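Local coordinates for TIGR00266 family protein (PDB 1YOX) that is of unknown function but belongs to the AIM24 (mitochondrial biogenesis) family of the cupin clan, and assembles from three copies of a mostly beta-stranded chain, at residues C[98-103]-C[158-163]; C[17-22]-C[91-96]; C[130-135]-C[191-196]; C[172-177]-C[211-216]; C[27-32]-C[122-127]. One frame throughout, in Å; residues are numbered along the deposited sequence.

Interaction 1 of 5, residues C[98-103]-C[158-163]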
# COMPACT_ATOMS: atom_id res chain seq x y z
N GLY C 98 -1.75 1.26 -5.30
CA GLY C 98 -2.24 0.57 -6.45
C GLY C 98 -1.78 1.21 -7.73
O GLY C 98 -0.96 2.13 -7.71
N SER C 99 -2.31 0.75 -8.85
CA SER C 99 -1.77 1.19 -10.11
C SER C 99 -2.67 2.11 -10.92
O SER C 99 -3.85 2.24 -10.66
CB SER C 99 -1.29 -0.02 -10.93
OG SER C 99 -2.22 -1.06 -10.82
N VAL C 100 -2.07 2.75 -11.90
CA VAL C 100 -2.74 3.76 -12.68
C VAL C 100 -2.98 3.14 -14.05
O VAL C 100 -2.17 2.35 -14.51
CB VAL C 100 -1.86 5.04 -12.76
CG1 VAL C 100 -2.48 6.09 -13.64
CG2 VAL C 100 -1.60 5.60 -11.33
N VAL C 101 -4.11 3.43 -14.68
CA VAL C 101 -4.29 3.05 -16.09
C VAL C 101 -4.80 4.24 -16.85
O VAL C 101 -5.69 4.97 -16.38
CB VAL C 101 -5.27 1.82 -16.32
CG1 VAL C 101 -4.54 0.46 -16.18
CG2 VAL C 101 -6.49 1.90 -15.47
N ALA C 102 -4.21 4.45 -18.02
CA ALA C 102 -4.68 5.47 -18.96
C ALA C 102 -5.77 4.81 -19.75
O ALA C 102 -5.64 3.67 -20.16
CB ALA C 102 -3.55 5.94 -19.87
N VAL C 103 -6.88 5.49 -19.94
CA VAL C 103 -7.92 4.95 -20.79
C VAL C 103 -8.23 6.02 -21.81
O VAL C 103 -8.62 7.14 -21.46
CB VAL C 103 -9.18 4.50 -19.98
CG1 VAL C 103 -10.28 4.02 -20.92
CG2 VAL C 103 -8.83 3.41 -18.95
N PHE C 158 -7.41 9.03 -16.68
CA PHE C 158 -6.54 8.16 -15.90
C PHE C 158 -7.32 7.77 -14.65
O PHE C 158 -7.89 8.62 -13.95
CB PHE C 158 -5.23 8.86 -15.52
CG PHE C 158 -4.48 9.41 -16.70
CD1 PHE C 158 -4.85 10.63 -17.28
CD2 PHE C 158 -3.42 8.68 -17.27
CE1 PHE C 158 -4.19 11.12 -18.40
CE2 PHE C 158 -2.73 9.19 -18.40
CZ PHE C 158 -3.11 10.41 -18.95
N VAL C 159 -7.39 6.46 -14.42
CA VAL C 159 -8.15 5.95 -13.31
C VAL C 159 -7.18 5.11 -12.48
O VAL C 159 -6.19 4.62 -13.00
CB VAL C 159 -9.45 5.14 -13.76
CG1 VAL C 159 -10.46 6.04 -14.51
CG2 VAL C 159 -9.12 3.94 -14.59
N HIS C 160 -7.49 4.93 -11.20
CA HIS C 160 -6.60 4.21 -10.31
C HIS C 160 -7.28 2.95 -9.72
O HIS C 160 -8.42 3.02 -9.27
CB HIS C 160 -6.16 5.18 -9.20
CG HIS C 160 -5.45 4.53 -8.06
ND1 HIS C 160 -4.07 4.51 -7.97
CD2 HIS C 160 -5.91 3.90 -6.96
CE1 HIS C 160 -3.72 3.91 -6.85
NE2 HIS C 160 -4.81 3.52 -6.22
N ALA C 161 -6.57 1.83 -9.70
CA ALA C 161 -7.04 0.58 -9.07
C ALA C 161 -6.24 0.21 -7.82
O ALA C 161 -5.04 -0.02 -7.91
CB ALA C 161 -7.03 -0.58 -10.07
N GLY C 162 -6.91 0.17 -6.66
CA GLY C 162 -6.25 -0.23 -5.39
C GLY C 162 -5.81 -1.69 -5.42
O GLY C 162 -6.59 -2.58 -5.83
N GLY C 163 -4.59 -1.96 -4.97
CA GLY C 163 -4.05 -3.31 -5.04
C GLY C 163 -3.75 -3.61 -6.50
O GLY C 163 -3.07 -2.82 -7.15

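Interaction 2 of 5, residues C[17-22]-C[91-96]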
# COMPACT_ATOMS: atom_id res chain seq x y z
N MSE C 17 2.93 0.34 -7.36
CA MSE C 17 2.29 1.55 -6.89
C MSE C 17 2.67 2.68 -7.80
O MSE C 17 3.86 2.94 -8.05
CB MSE C 17 2.63 1.85 -5.45
CG MSE C 17 1.92 0.97 -4.47
SE MSE C 17 2.67 1.03 -2.65
CE MSE C 17 4.40 0.19 -2.91
N GLN C 18 1.66 3.37 -8.31
CA GLN C 18 1.87 4.22 -9.48
C GLN C 18 1.41 5.67 -9.34
O GLN C 18 0.43 5.98 -8.62
CB GLN C 18 1.28 3.54 -10.73
CG GLN C 18 2.01 2.23 -11.05
CD GLN C 18 1.55 1.52 -12.32
OE1 GLN C 18 0.43 1.72 -12.82
NE2 GLN C 18 2.42 0.67 -12.84
N THR C 19 2.12 6.53 -10.06
CA THR C 19 1.76 7.92 -10.23
C THR C 19 1.85 8.36 -11.72
O THR C 19 2.64 7.85 -12.48
CB THR C 19 2.64 8.79 -9.35
OG1 THR C 19 2.49 10.17 -9.72
CG2 THR C 19 4.05 8.43 -9.49
N VAL C 20 1.02 9.32 -12.11
CA VAL C 20 0.97 9.77 -13.47
C VAL C 20 1.54 11.17 -13.61
O VAL C 20 1.05 12.13 -13.04
CB VAL C 20 -0.46 9.65 -14.10
CG1 VAL C 20 -1.44 10.60 -13.44
CG2 VAL C 20 -0.38 9.91 -15.61
N GLU C 21 2.61 11.27 -14.38
CA GLU C 21 3.23 12.55 -14.64
C GLU C 21 2.74 12.99 -16.01
O GLU C 21 3.05 12.38 -17.03
CB GLU C 21 4.75 12.48 -14.58
CG GLU C 21 5.40 13.86 -14.62
CD GLU C 21 6.84 13.84 -15.10
OE1 GLU C 21 7.74 13.85 -14.24
OE2 GLU C 21 7.07 13.78 -16.33
N ILE C 22 1.94 14.05 -16.00
CA ILE C 22 1.33 14.63 -17.17
C ILE C 22 2.25 15.72 -17.71
O ILE C 22 2.66 16.61 -16.97
CB ILE C 22 -0.03 15.29 -16.83
CG1 ILE C 22 -0.97 14.29 -16.10
CG2 ILE C 22 -0.66 15.94 -18.10
CD1 ILE C 22 -1.52 13.14 -16.96
N ALA C 91 2.46 15.91 -11.67
CA ALA C 91 2.19 14.51 -11.35
C ALA C 91 1.02 14.32 -10.34
O ALA C 91 0.78 15.17 -9.46
CB ALA C 91 3.47 13.80 -10.86
N PHE C 92 0.30 13.20 -10.50
CA PHE C 92 -0.89 12.87 -9.70
C PHE C 92 -0.80 11.43 -9.25
O PHE C 92 -0.27 10.60 -9.98
CB PHE C 92 -2.18 13.06 -10.50
CG PHE C 92 -2.35 14.45 -11.04
CD1 PHE C 92 -2.08 14.72 -12.39
CD2 PHE C 92 -2.73 15.49 -10.21
CE1 PHE C 92 -2.21 15.97 -12.90
CE2 PHE C 92 -2.86 16.78 -10.68
CZ PHE C 92 -2.61 17.03 -12.04
N ALA C 93 -1.27 11.16 -8.02
CA ALA C 93 -1.43 9.79 -7.46
C ALA C 93 -2.64 9.73 -6.52
O ALA C 93 -2.99 10.72 -5.85
CB ALA C 93 -0.20 9.36 -6.74
N ALA C 94 -3.29 8.57 -6.49
CA ALA C 94 -4.41 8.34 -5.56
C ALA C 94 -3.88 8.20 -4.11
O ALA C 94 -2.69 7.92 -3.91
CB ALA C 94 -5.19 7.11 -5.97
N PRO C 95 -4.75 8.41 -3.10
CA PRO C 95 -4.29 8.32 -1.71
C PRO C 95 -4.32 6.93 -1.09
O PRO C 95 -4.43 6.80 0.13
CB PRO C 95 -5.21 9.29 -0.97
CG PRO C 95 -6.49 9.34 -1.82
CD PRO C 95 -6.18 8.78 -3.19
N TYR C 96 -4.22 5.90 -1.92
CA TYR C 96 -4.12 4.51 -1.43
C TYR C 96 -3.35 3.71 -2.50
O TYR C 96 -3.33 4.13 -3.67
CB TYR C 96 -5.50 3.90 -1.12
CG TYR C 96 -6.53 4.08 -2.20
CD1 TYR C 96 -6.76 3.08 -3.15
CD2 TYR C 96 -7.28 5.25 -2.29
CE1 TYR C 96 -7.70 3.25 -4.16
CE2 TYR C 96 -8.21 5.43 -3.29
CZ TYR C 96 -8.40 4.44 -4.23
OH TYR C 96 -9.33 4.66 -5.20
O HOH W 1 -1.96 6.54 -7.96

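Interaction 3 of 5, residues C[130-135]-C[191-196]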
# COMPACT_ATOMS: atom_id res chain seq x y z
N ILE C 130 -21.97 12.81 -12.63
CA ILE C 130 -22.39 11.72 -11.75
C ILE C 130 -23.40 10.82 -12.48
O ILE C 130 -24.44 11.29 -12.96
CB ILE C 130 -23.06 12.26 -10.48
CG1 ILE C 130 -22.08 13.05 -9.65
CG2 ILE C 130 -23.63 11.12 -9.63
CD1 ILE C 130 -22.76 13.93 -8.64
N ALA C 131 -23.10 9.54 -12.52
CA ALA C 131 -23.99 8.55 -13.10
C ALA C 131 -24.84 7.82 -12.04
O ALA C 131 -25.78 7.08 -12.38
CB ALA C 131 -23.17 7.57 -13.88
N PHE C 132 -24.50 8.02 -10.77
CA PHE C 132 -25.05 7.21 -9.67
C PHE C 132 -24.49 7.69 -8.32
O PHE C 132 -23.29 7.82 -8.17
CB PHE C 132 -24.68 5.73 -9.88
CG PHE C 132 -25.37 4.77 -8.94
CD1 PHE C 132 -26.74 4.51 -9.06
CD2 PHE C 132 -24.66 4.13 -7.94
CE1 PHE C 132 -27.39 3.64 -8.20
CE2 PHE C 132 -25.30 3.24 -7.06
CZ PHE C 132 -26.68 3.00 -7.20
N THR C 133 -25.37 7.97 -7.37
CA THR C 133 -24.98 8.24 -5.98
C THR C 133 -25.94 7.52 -5.02
O THR C 133 -27.16 7.62 -5.16
CB THR C 133 -24.95 9.75 -5.62
OG1 THR C 133 -25.81 10.48 -6.50
CG2 THR C 133 -23.57 10.30 -5.73
N LYS C 134 -25.38 6.81 -4.05
CA LYS C 134 -26.19 5.99 -3.18
C LYS C 134 -25.45 5.70 -1.88
O LYS C 134 -24.38 5.06 -1.88
CB LYS C 134 -26.55 4.69 -3.89
CG LYS C 134 -28.00 4.26 -3.74
CD LYS C 134 -28.14 2.77 -4.09
CE LYS C 134 -29.60 2.37 -4.30
NZ LYS C 134 -29.67 1.09 -5.08
N ARG C 135 -26.02 6.17 -0.77
CA ARG C 135 -25.43 5.95 0.55
C ARG C 135 -25.10 4.47 0.84
O ARG C 135 -23.96 4.08 0.63
CB ARG C 135 -26.22 6.62 1.66
CG ARG C 135 -26.68 8.04 1.34
CD ARG C 135 -28.12 8.00 0.80
NE ARG C 135 -28.98 9.02 1.39
CZ ARG C 135 -29.44 9.01 2.65
NH1 ARG C 135 -29.10 8.03 3.49
NH2 ARG C 135 -30.23 9.99 3.08
N TYR C 191 -25.71 -2.61 -14.06
CA TYR C 191 -25.24 -2.76 -12.69
C TYR C 191 -26.37 -2.46 -11.72
O TYR C 191 -27.22 -1.59 -11.97
CB TYR C 191 -24.05 -1.80 -12.42
CG TYR C 191 -24.42 -0.33 -12.57
CD1 TYR C 191 -24.72 0.46 -11.45
CD2 TYR C 191 -24.50 0.27 -13.83
CE1 TYR C 191 -25.10 1.80 -11.59
CE2 TYR C 191 -24.87 1.60 -13.99
CZ TYR C 191 -25.17 2.36 -12.86
OH TYR C 191 -25.53 3.70 -13.02
N ASP C 192 -26.39 -3.18 -10.61
CA ASP C 192 -27.15 -2.71 -9.46
C ASP C 192 -26.63 -3.34 -8.19
O ASP C 192 -26.06 -4.44 -8.21
CB ASP C 192 -28.67 -2.91 -9.63
CG ASP C 192 -29.10 -4.33 -9.42
OD1 ASP C 192 -29.82 -4.57 -8.41
OD2 ASP C 192 -28.71 -5.20 -10.24
N VAL C 193 -26.82 -2.60 -7.11
CA VAL C 193 -26.23 -2.87 -5.82
C VAL C 193 -27.30 -3.44 -4.91
O VAL C 193 -28.38 -2.88 -4.78
CB VAL C 193 -25.67 -1.57 -5.19
CG1 VAL C 193 -25.05 -1.84 -3.81
CG2 VAL C 193 -24.65 -0.91 -6.12
N GLN C 194 -26.99 -4.57 -4.28
CA GLN C 194 -27.87 -5.17 -3.30
C GLN C 194 -27.12 -5.43 -2.01
O GLN C 194 -25.93 -5.71 -2.01
CB GLN C 194 -28.45 -6.49 -3.84
CG GLN C 194 -29.46 -6.32 -4.97
CD GLN C 194 -30.56 -5.31 -4.64
OE1 GLN C 194 -31.30 -5.48 -3.67
NE2 GLN C 194 -30.66 -4.26 -5.45
N LEU C 195 -27.83 -5.35 -0.89
CA LEU C 195 -27.33 -5.94 0.35
C LEU C 195 -27.61 -7.42 0.22
O LEU C 195 -28.76 -7.81 0.10
CB LEU C 195 -28.08 -5.38 1.55
CG LEU C 195 -27.43 -5.18 2.92
CD1 LEU C 195 -28.49 -5.54 3.94
CD2 LEU C 195 -26.15 -5.96 3.18
N ALA C 196 -26.55 -8.22 0.22
CA ALA C 196 -26.64 -9.69 0.09
C ALA C 196 -27.21 -10.35 1.34
O ALA C 196 -28.24 -9.91 1.86
CB ALA C 196 -25.28 -10.28 -0.25

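Interaction 4 of 5, residues C[172-177]-C[211-216]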
# COMPACT_ATOMS: atom_id res chain seq x y z
N GLY C 172 -21.99 -10.92 -22.77
CA GLY C 172 -23.24 -11.47 -22.23
C GLY C 172 -22.99 -12.51 -21.14
O GLY C 172 -23.28 -13.70 -21.31
N GLU C 173 -22.42 -12.06 -20.03
CA GLU C 173 -22.16 -12.90 -18.86
C GLU C 173 -22.64 -12.13 -17.61
O GLU C 173 -22.95 -10.93 -17.71
CB GLU C 173 -20.67 -13.27 -18.77
CG GLU C 173 -20.23 -14.30 -19.82
CD GLU C 173 -18.71 -14.58 -19.85
OE1 GLU C 173 -18.20 -15.30 -18.96
OE2 GLU C 173 -18.03 -14.12 -20.81
N THR C 174 -22.73 -12.82 -16.48
CA THR C 174 -23.00 -12.13 -15.21
C THR C 174 -21.81 -12.16 -14.25
O THR C 174 -21.26 -13.23 -13.92
CB THR C 174 -24.31 -12.59 -14.53
OG1 THR C 174 -25.40 -11.75 -14.98
CG2 THR C 174 -24.22 -12.49 -13.01
N LEU C 175 -21.39 -10.97 -13.82
CA LEU C 175 -20.33 -10.86 -12.83
C LEU C 175 -20.89 -10.24 -11.56
O LEU C 175 -21.54 -9.20 -11.60
CB LEU C 175 -19.14 -10.09 -13.40
CG LEU C 175 -17.79 -10.13 -12.66
CD1 LEU C 175 -17.29 -11.54 -12.35
CD2 LEU C 175 -16.72 -9.36 -13.42
N ARG C 176 -20.69 -10.93 -10.44
CA ARG C 176 -21.00 -10.39 -9.13
C ARG C 176 -19.70 -9.95 -8.46
O ARG C 176 -18.71 -10.70 -8.39
CB ARG C 176 -21.75 -11.41 -8.27
CG ARG C 176 -23.29 -11.45 -8.48
CD ARG C 176 -23.91 -12.76 -7.89
NE ARG C 176 -23.20 -13.94 -8.39
CZ ARG C 176 -23.01 -15.07 -7.71
NH1 ARG C 176 -23.49 -15.20 -6.46
NH2 ARG C 176 -22.34 -16.08 -8.27
N VAL C 177 -19.70 -8.71 -7.98
CA VAL C 177 -18.51 -8.06 -7.47
C VAL C 177 -18.81 -7.44 -6.10
O VAL C 177 -19.81 -6.72 -5.94
CB VAL C 177 -18.02 -6.96 -8.48
CG1 VAL C 177 -16.96 -6.06 -7.87
CG2 VAL C 177 -17.50 -7.59 -9.78
N LEU C 211 -23.24 -6.22 -2.59
CA LEU C 211 -22.92 -6.83 -3.88
C LEU C 211 -23.34 -5.98 -5.05
O LEU C 211 -24.37 -5.34 -5.00
CB LEU C 211 -23.57 -8.19 -4.02
CG LEU C 211 -23.01 -9.33 -3.15
CD1 LEU C 211 -23.42 -10.70 -3.75
CD2 LEU C 211 -21.49 -9.21 -2.99
N THR C 212 -22.53 -5.98 -6.10
CA THR C 212 -22.87 -5.31 -7.36
C THR C 212 -22.91 -6.37 -8.47
O THR C 212 -21.93 -7.09 -8.69
CB THR C 212 -21.90 -4.14 -7.69
OG1 THR C 212 -22.09 -3.08 -6.74
CG2 THR C 212 -22.13 -3.58 -9.11
N THR C 213 -24.08 -6.50 -9.09
CA THR C 213 -24.26 -7.43 -10.19
C THR C 213 -24.13 -6.70 -11.51
O THR C 213 -24.87 -5.74 -11.77
CB THR C 213 -25.60 -8.13 -10.13
OG1 THR C 213 -25.74 -8.77 -8.87
CG2 THR C 213 -25.72 -9.20 -11.24
N LEU C 214 -23.18 -7.17 -12.31
CA LEU C 214 -22.92 -6.67 -13.64
C LEU C 214 -23.43 -7.64 -14.70
O LEU C 214 -23.20 -8.84 -14.60
CB LEU C 214 -21.41 -6.45 -13.84
CG LEU C 214 -20.76 -5.36 -12.98
CD1 LEU C 214 -19.31 -5.18 -13.36
CD2 LEU C 214 -21.48 -4.06 -13.14
N LYS C 215 -24.10 -7.13 -15.73
CA LYS C 215 -24.59 -8.01 -16.79
C LYS C 215 -24.59 -7.33 -18.15
O LYS C 215 -25.11 -6.22 -18.30
CB LYS C 215 -25.99 -8.56 -16.43
CG LYS C 215 -27.10 -7.50 -16.39
CD LYS C 215 -28.35 -7.98 -15.60
CE LYS C 215 -28.15 -7.93 -14.05
NZ LYS C 215 -27.62 -6.61 -13.52
N GLY C 216 -24.01 -8.00 -19.15
CA GLY C 216 -24.01 -7.46 -20.52
C GLY C 216 -22.70 -7.53 -21.29
O GLY C 216 -22.01 -8.54 -21.30

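Interaction 5 of 5, residues C[27-32]-C[122-127]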
# COMPACT_ATOMS: atom_id res chain seq x y z
N GLY C 27 -0.25 26.41 -22.90
CA GLY C 27 -1.70 26.54 -23.09
C GLY C 27 -2.53 25.31 -22.75
O GLY C 27 -3.74 25.43 -22.69
N GLU C 28 -1.89 24.15 -22.51
CA GLU C 28 -2.62 22.87 -22.27
C GLU C 28 -3.10 22.68 -20.83
O GLU C 28 -2.56 23.27 -19.90
CB GLU C 28 -1.78 21.66 -22.70
CG GLU C 28 -1.52 21.52 -24.20
CD GLU C 28 -1.01 20.13 -24.58
OE1 GLU C 28 -0.35 19.47 -23.74
OE2 GLU C 28 -1.28 19.68 -25.72
N THR C 29 -4.11 21.84 -20.63
CA THR C 29 -4.71 21.72 -19.29
C THR C 29 -5.08 20.30 -18.91
O THR C 29 -5.51 19.52 -19.75
CB THR C 29 -5.92 22.66 -19.12
OG1 THR C 29 -5.47 24.00 -19.34
CG2 THR C 29 -6.54 22.57 -17.70
N VAL C 30 -4.87 19.97 -17.64
CA VAL C 30 -5.34 18.72 -17.06
C VAL C 30 -6.23 19.01 -15.84
O VAL C 30 -6.00 19.99 -15.09
CB VAL C 30 -4.16 17.77 -16.74
CG1 VAL C 30 -3.26 18.33 -15.61
CG2 VAL C 30 -4.64 16.37 -16.44
N ILE C 31 -7.27 18.20 -15.67
CA ILE C 31 -8.19 18.36 -14.55
C ILE C 31 -8.04 17.20 -13.57
O ILE C 31 -7.88 16.05 -13.96
CB ILE C 31 -9.65 18.65 -15.00
CG1 ILE C 31 -10.30 17.46 -15.69
CG2 ILE C 31 -9.69 19.87 -15.94
CD1 ILE C 31 -11.81 17.69 -16.00
N ALA C 32 -8.04 17.53 -12.29
CA ALA C 32 -7.80 16.56 -11.24
C ALA C 32 -8.40 17.08 -9.95
O ALA C 32 -8.59 18.28 -9.79
CB ALA C 32 -6.31 16.36 -11.07
N ALA C 122 -7.86 13.81 -15.80
CA ALA C 122 -8.28 13.77 -17.19
C ALA C 122 -7.86 15.03 -17.94
O ALA C 122 -7.66 16.11 -17.34
CB ALA C 122 -9.75 13.61 -17.26
N ALA C 123 -7.76 14.87 -19.26
CA ALA C 123 -7.52 15.96 -20.19
C ALA C 123 -8.64 16.98 -20.08
O ALA C 123 -9.82 16.62 -19.94
CB ALA C 123 -7.44 15.41 -21.59
N TYR C 124 -8.26 18.26 -20.11
CA TYR C 124 -9.24 19.33 -20.26
C TYR C 124 -10.15 19.00 -21.45
O TYR C 124 -9.68 18.47 -22.47
CB TYR C 124 -8.57 20.70 -20.44
CG TYR C 124 -9.58 21.83 -20.41
CD1 TYR C 124 -10.40 22.01 -19.30
CD2 TYR C 124 -9.75 22.67 -21.52
CE1 TYR C 124 -11.37 23.03 -19.27
CE2 TYR C 124 -10.73 23.69 -21.51
CZ TYR C 124 -11.53 23.86 -20.38
OH TYR C 124 -12.49 24.85 -20.31
N GLY C 125 -11.45 19.26 -21.30
CA GLY C 125 -12.45 18.86 -22.30
C GLY C 125 -13.20 17.59 -21.92
O GLY C 125 -14.26 17.27 -22.50
N THR C 126 -12.66 16.84 -20.96
CA THR C 126 -13.39 15.71 -20.41
C THR C 126 -14.60 16.26 -19.71
O THR C 126 -14.53 17.26 -18.97
CB THR C 126 -12.56 14.88 -19.43
OG1 THR C 126 -11.34 14.45 -20.06
CG2 THR C 126 -13.37 13.65 -18.98
N ARG C 127 -15.73 15.63 -19.98
CA ARG C 127 -16.97 15.95 -19.32
C ARG C 127 -17.12 14.95 -18.17
O ARG C 127 -17.19 13.73 -18.40
CB ARG C 127 -18.12 15.91 -20.33
CG ARG C 127 -17.97 17.02 -21.39
CD ARG C 127 -18.92 16.89 -22.59
NE ARG C 127 -18.52 15.85 -23.55
CZ ARG C 127 -19.29 14.82 -23.91
NH1 ARG C 127 -20.52 14.69 -23.40
NH2 ARG C 127 -18.84 13.92 -24.79

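Interaction 1 of 5, residues C[98-103]-C[158-163]
Ser99 and Val101 each trade a pair of backbone hydrogen bonds with Ala161 and Val159 respectively, zipping strands 98-103 and 158-162 into an antiparallel beta ladder at the border of a six-stranded sheet, in keeping with the cupin-clan, all-beta fold. Val101 N meets Val159 O almost straight, at 2.9 Å and 170°. The bond from Ser99 N to Ala161 O is bent to 138°, close to where Gly163 leaves the strand. In the non-hydrogen-bonded pairs, C-H groups of the backbone face carbonyls: Phe158 CA sits 3.3 Å from Val101 O, and Gly98 CA 3.2 Å from Ala161 O. Glycine suits position 98, because a CB there would run into that oxygen.

Apolar packing occurs on both faces. On the face of Val100, Ala102, Phe158 and His160, the small Ala102 accommodates the benzyl group, its CB lying 3.7 Å from Phe158 CE2; Val20 and Ile22 of strand 19-24 lie against the same side chain. The imidazole leans toward the neighbouring strand, with His160 CE1 3.4 Å from Gly98 O, and meets the ring of Tyr96 edge-to-face.

The other face carries two valines, beta-branched residues that favour extended backbone. In each, CG2 lies between the backbone N and the carbonyl carbon, which brings Val101 CG2 and Val159 CG2 together at 3.4 Å, tighter than normal van der Waals contact.

Interaction 2 of 5, residues C[17-22]-C[91-96]
Phe92 O is gripped by two donors from one neighbouring strand: Val20 N at 2.8 Å, almost in line with the carbonyl, and the hydroxyl Thr19 OG1, also at 2.8 Å but standing 62° out of the carbonyl plane. Threonine suits this place because its OG1, anti to the backbone N (chi1 168°), comes round to the carbonyl across the strands. Phe92 N returns a bond to Val20 O at 2.9 Å, completing an antiparallel hydrogen-bonded pair; the same oxygen has Ala91 CA 3.1 Å away. Glu21 and Ala91 follow as a non-hydrogen-bonded pair, and small alanine allows the close backbone approach there.

Apolar contacts lie on the face shared by Val20 and Phe92. Val20 CG1 rests 3.9 Å from Phe92 CB, and Ile22 CG1 reaches the edge of the phenyl ring, 3.8 Å from Phe92 CE1 and near its plane. Beyond Ala93 the two chains part, and a water accepts from Ala94 N at 2.8 Å.

Further out, Asn38 of strand 37-40 is another polar neighbour of Thr19 OG1, and Gln18 OE1 takes the N-H of Val100. Glu21 OE1 takes a hydrogen bond from Tyr39 OH and forms salt bridges with Arg11 and with Arg168 of the second subunit, neighbours that would favour a negative charge near the subunit interface.

Strand 19-24 lies between strands 9-13 and 88-92, with 37-40 beyond the latter, while Val20 and Phe92 pack against Leu120 and Cys121 of strand 119-123 in another sheet.

Interaction 3 of 5, residues C[130-135]-C[191-196]
Tyr191 and Phe132 join two strands that run nearly the same way, 7° apart, yet keep their axes 10.4 Å from each other, too far for backbone pairing, so side chains span most of the gap. The rings form a T-shaped (edge-to-face) stack, with centroids 5.6 Å apart and planes at 86°. Tyr191 supplies the edge: its CE1 lies over one face of the phenylalanine, displaced toward the rim and 4.0 Å from Phe132 CG. The phenol oxygen passes beyond the ring, Tyr191 OH coming 3.8 Å from Phe132 CB. A chi1 of -171° sets Phe132 CG anti to the backbone N, on the side where Tyr191 CE1 meets it.

Strand 127-134 borders a six-stranded sheet and strand 189-195 a three-stranded one, so the aromatic pair links border strands of two sheets, consistent with the beta-sandwich architecture of the cupin clan. The chain turns a corner at Ala131, where Ala131 and Phe132 both oppose Leu148 in a classic beta bulge. The Leu148 side chain also touches both Phe132 and Tyr191.

The buried, compact Val193 sits beside Phe132, its CG2 4.3 Å from Phe132 CE2, and also packs on Thr212. Nearby, Gln194 NE2 donates to Asp192 OD1 at 3.1 Å.

Interaction 4 of 5, residues C[172-177]-C[211-216]
Leu211 brings its carbonyl carbon up to Val177 O, while its side chain packs on Met37 of the third subunit. Thr212 then pairs with Val177 through two backbone bonds, Thr212 N to Val177 O and Val177 N to Thr212 O, both 2.8 Å. Thr212 is buried, and its hydroxyl is hydrogen-bonded to Thr179 OG1.

Thr213 points to the other face, that of Thr174, Arg176 and Lys215. With OG1 beside the backbone N (chi1 -56°), it lies alongside Arg176, Thr213 OG1 being 3.7 Å from Arg176 CG. Its methyl goes the other way: Thr213 CG2 meets Thr174 CG2 at 4.0 Å. A beta-branched threonine suits this partly exposed strand face, its two branches touching two neighbours.

Leu214 makes the next hydrogen-bonded pair. Leu214 N donates to Leu175 O at 2.7 Å and 172°, and Leu175 N to Leu214 O at 2.9 Å. Both leucines are buried on the face that meets strand 219-223, their CB atoms 4.3 Å apart.

Lys215 CB lies 3.6 Å from Thr174 OG1. The rest of the chain folds back, and NZ makes a weak bond to Thr213 O and long, weak ion pairs with Asp190 and Asp192. At Gly216, whose backbone angles call for glycine, the pairing fades into weak bonds with Glu173 and Gly172.

Leu175, Arg176 and Val177 also pair with a strand of the third subunit, and Arg176 NH2 bonds to Ile44 O there, so this antiparallel ladder belongs to a sheet continued across a subunit interface.

Interaction 5 of 5, residues C[27-32]-C[122-127]
Ala123 O is held by two groups of one residue, Thr126 OG1 at 2.7 Å, in the carbonyl plane and on a lone pair, and Thr126 N at 3.0 Å. The backbone bond closes a type II beta turn from Ala123 to Thr126, and the hydroxyl adds a second grip. Gly125 occupies its third position, where positive phi favours glycine.

The turn ends a short antiparallel ladder with strand 29-32. Ile31 N donates to Ala122 O at 2.7 Å in a nearly straight bond (176°), and Ala122 N returns one to Ile31 O at 2.9 Å. As the chain enters the turn, Tyr124 N still reaches Thr29 O at 3.0 Å, though it stands 44° above the carbonyl plane.

Side chains also meet across the ladder. Thr29 and Tyr124 lie side by side, pointing the same way; chi1 -173° sets Tyr124 CG anti to the backbone N, 4.0 Å from Thr29 CB. Ile31 CG2 comes to the edge of the ring, 4.0 Å from Tyr124 CD1. Isoleucine fits by its branches: CG2 meets the tyrosine, CG1 lies over Ala122, and CD1 reaches toward Thr126. Val30 turns to the other face, its CG2 3.2 Å from Ala122 O.

Outside the pair, Thr29 OG1 bonds to Thr81 OG1 and the Tyr124 ring meets that of His79, both on strand 78-82. Strand 29-32 runs between strands 78-82 and 119-123 within a six-stranded sheet, while Val30 and Ala32 pack on Phe92 of strand 88-92 in a second sheet.

In the fold
The five contacts fall into two groups. Interactions 1, 2 and 5 lie together: 1 and 2, with centres 9 Å apart, touch where Gln18 bonds to the backbone of Gly98 and Val100, and interaction 5 meets interaction 2 where Phe92 packs on Val30 and Ala32. Interactions 1 and 5 belong to one six-stranded sheet, where strands 119-123 and 156-162 adjoin. Strand 189-195 of interaction 3 and both strands of interaction 4 form a three-stranded sheet, the two contacts' centres 13 Å apart. Both lie across the chain's centre from interaction 2, about 27 and 29 Å away between centres. Interactions 2 and 4 make polar bonds to neighbouring subunits, and interaction 3 touches one at Ala196.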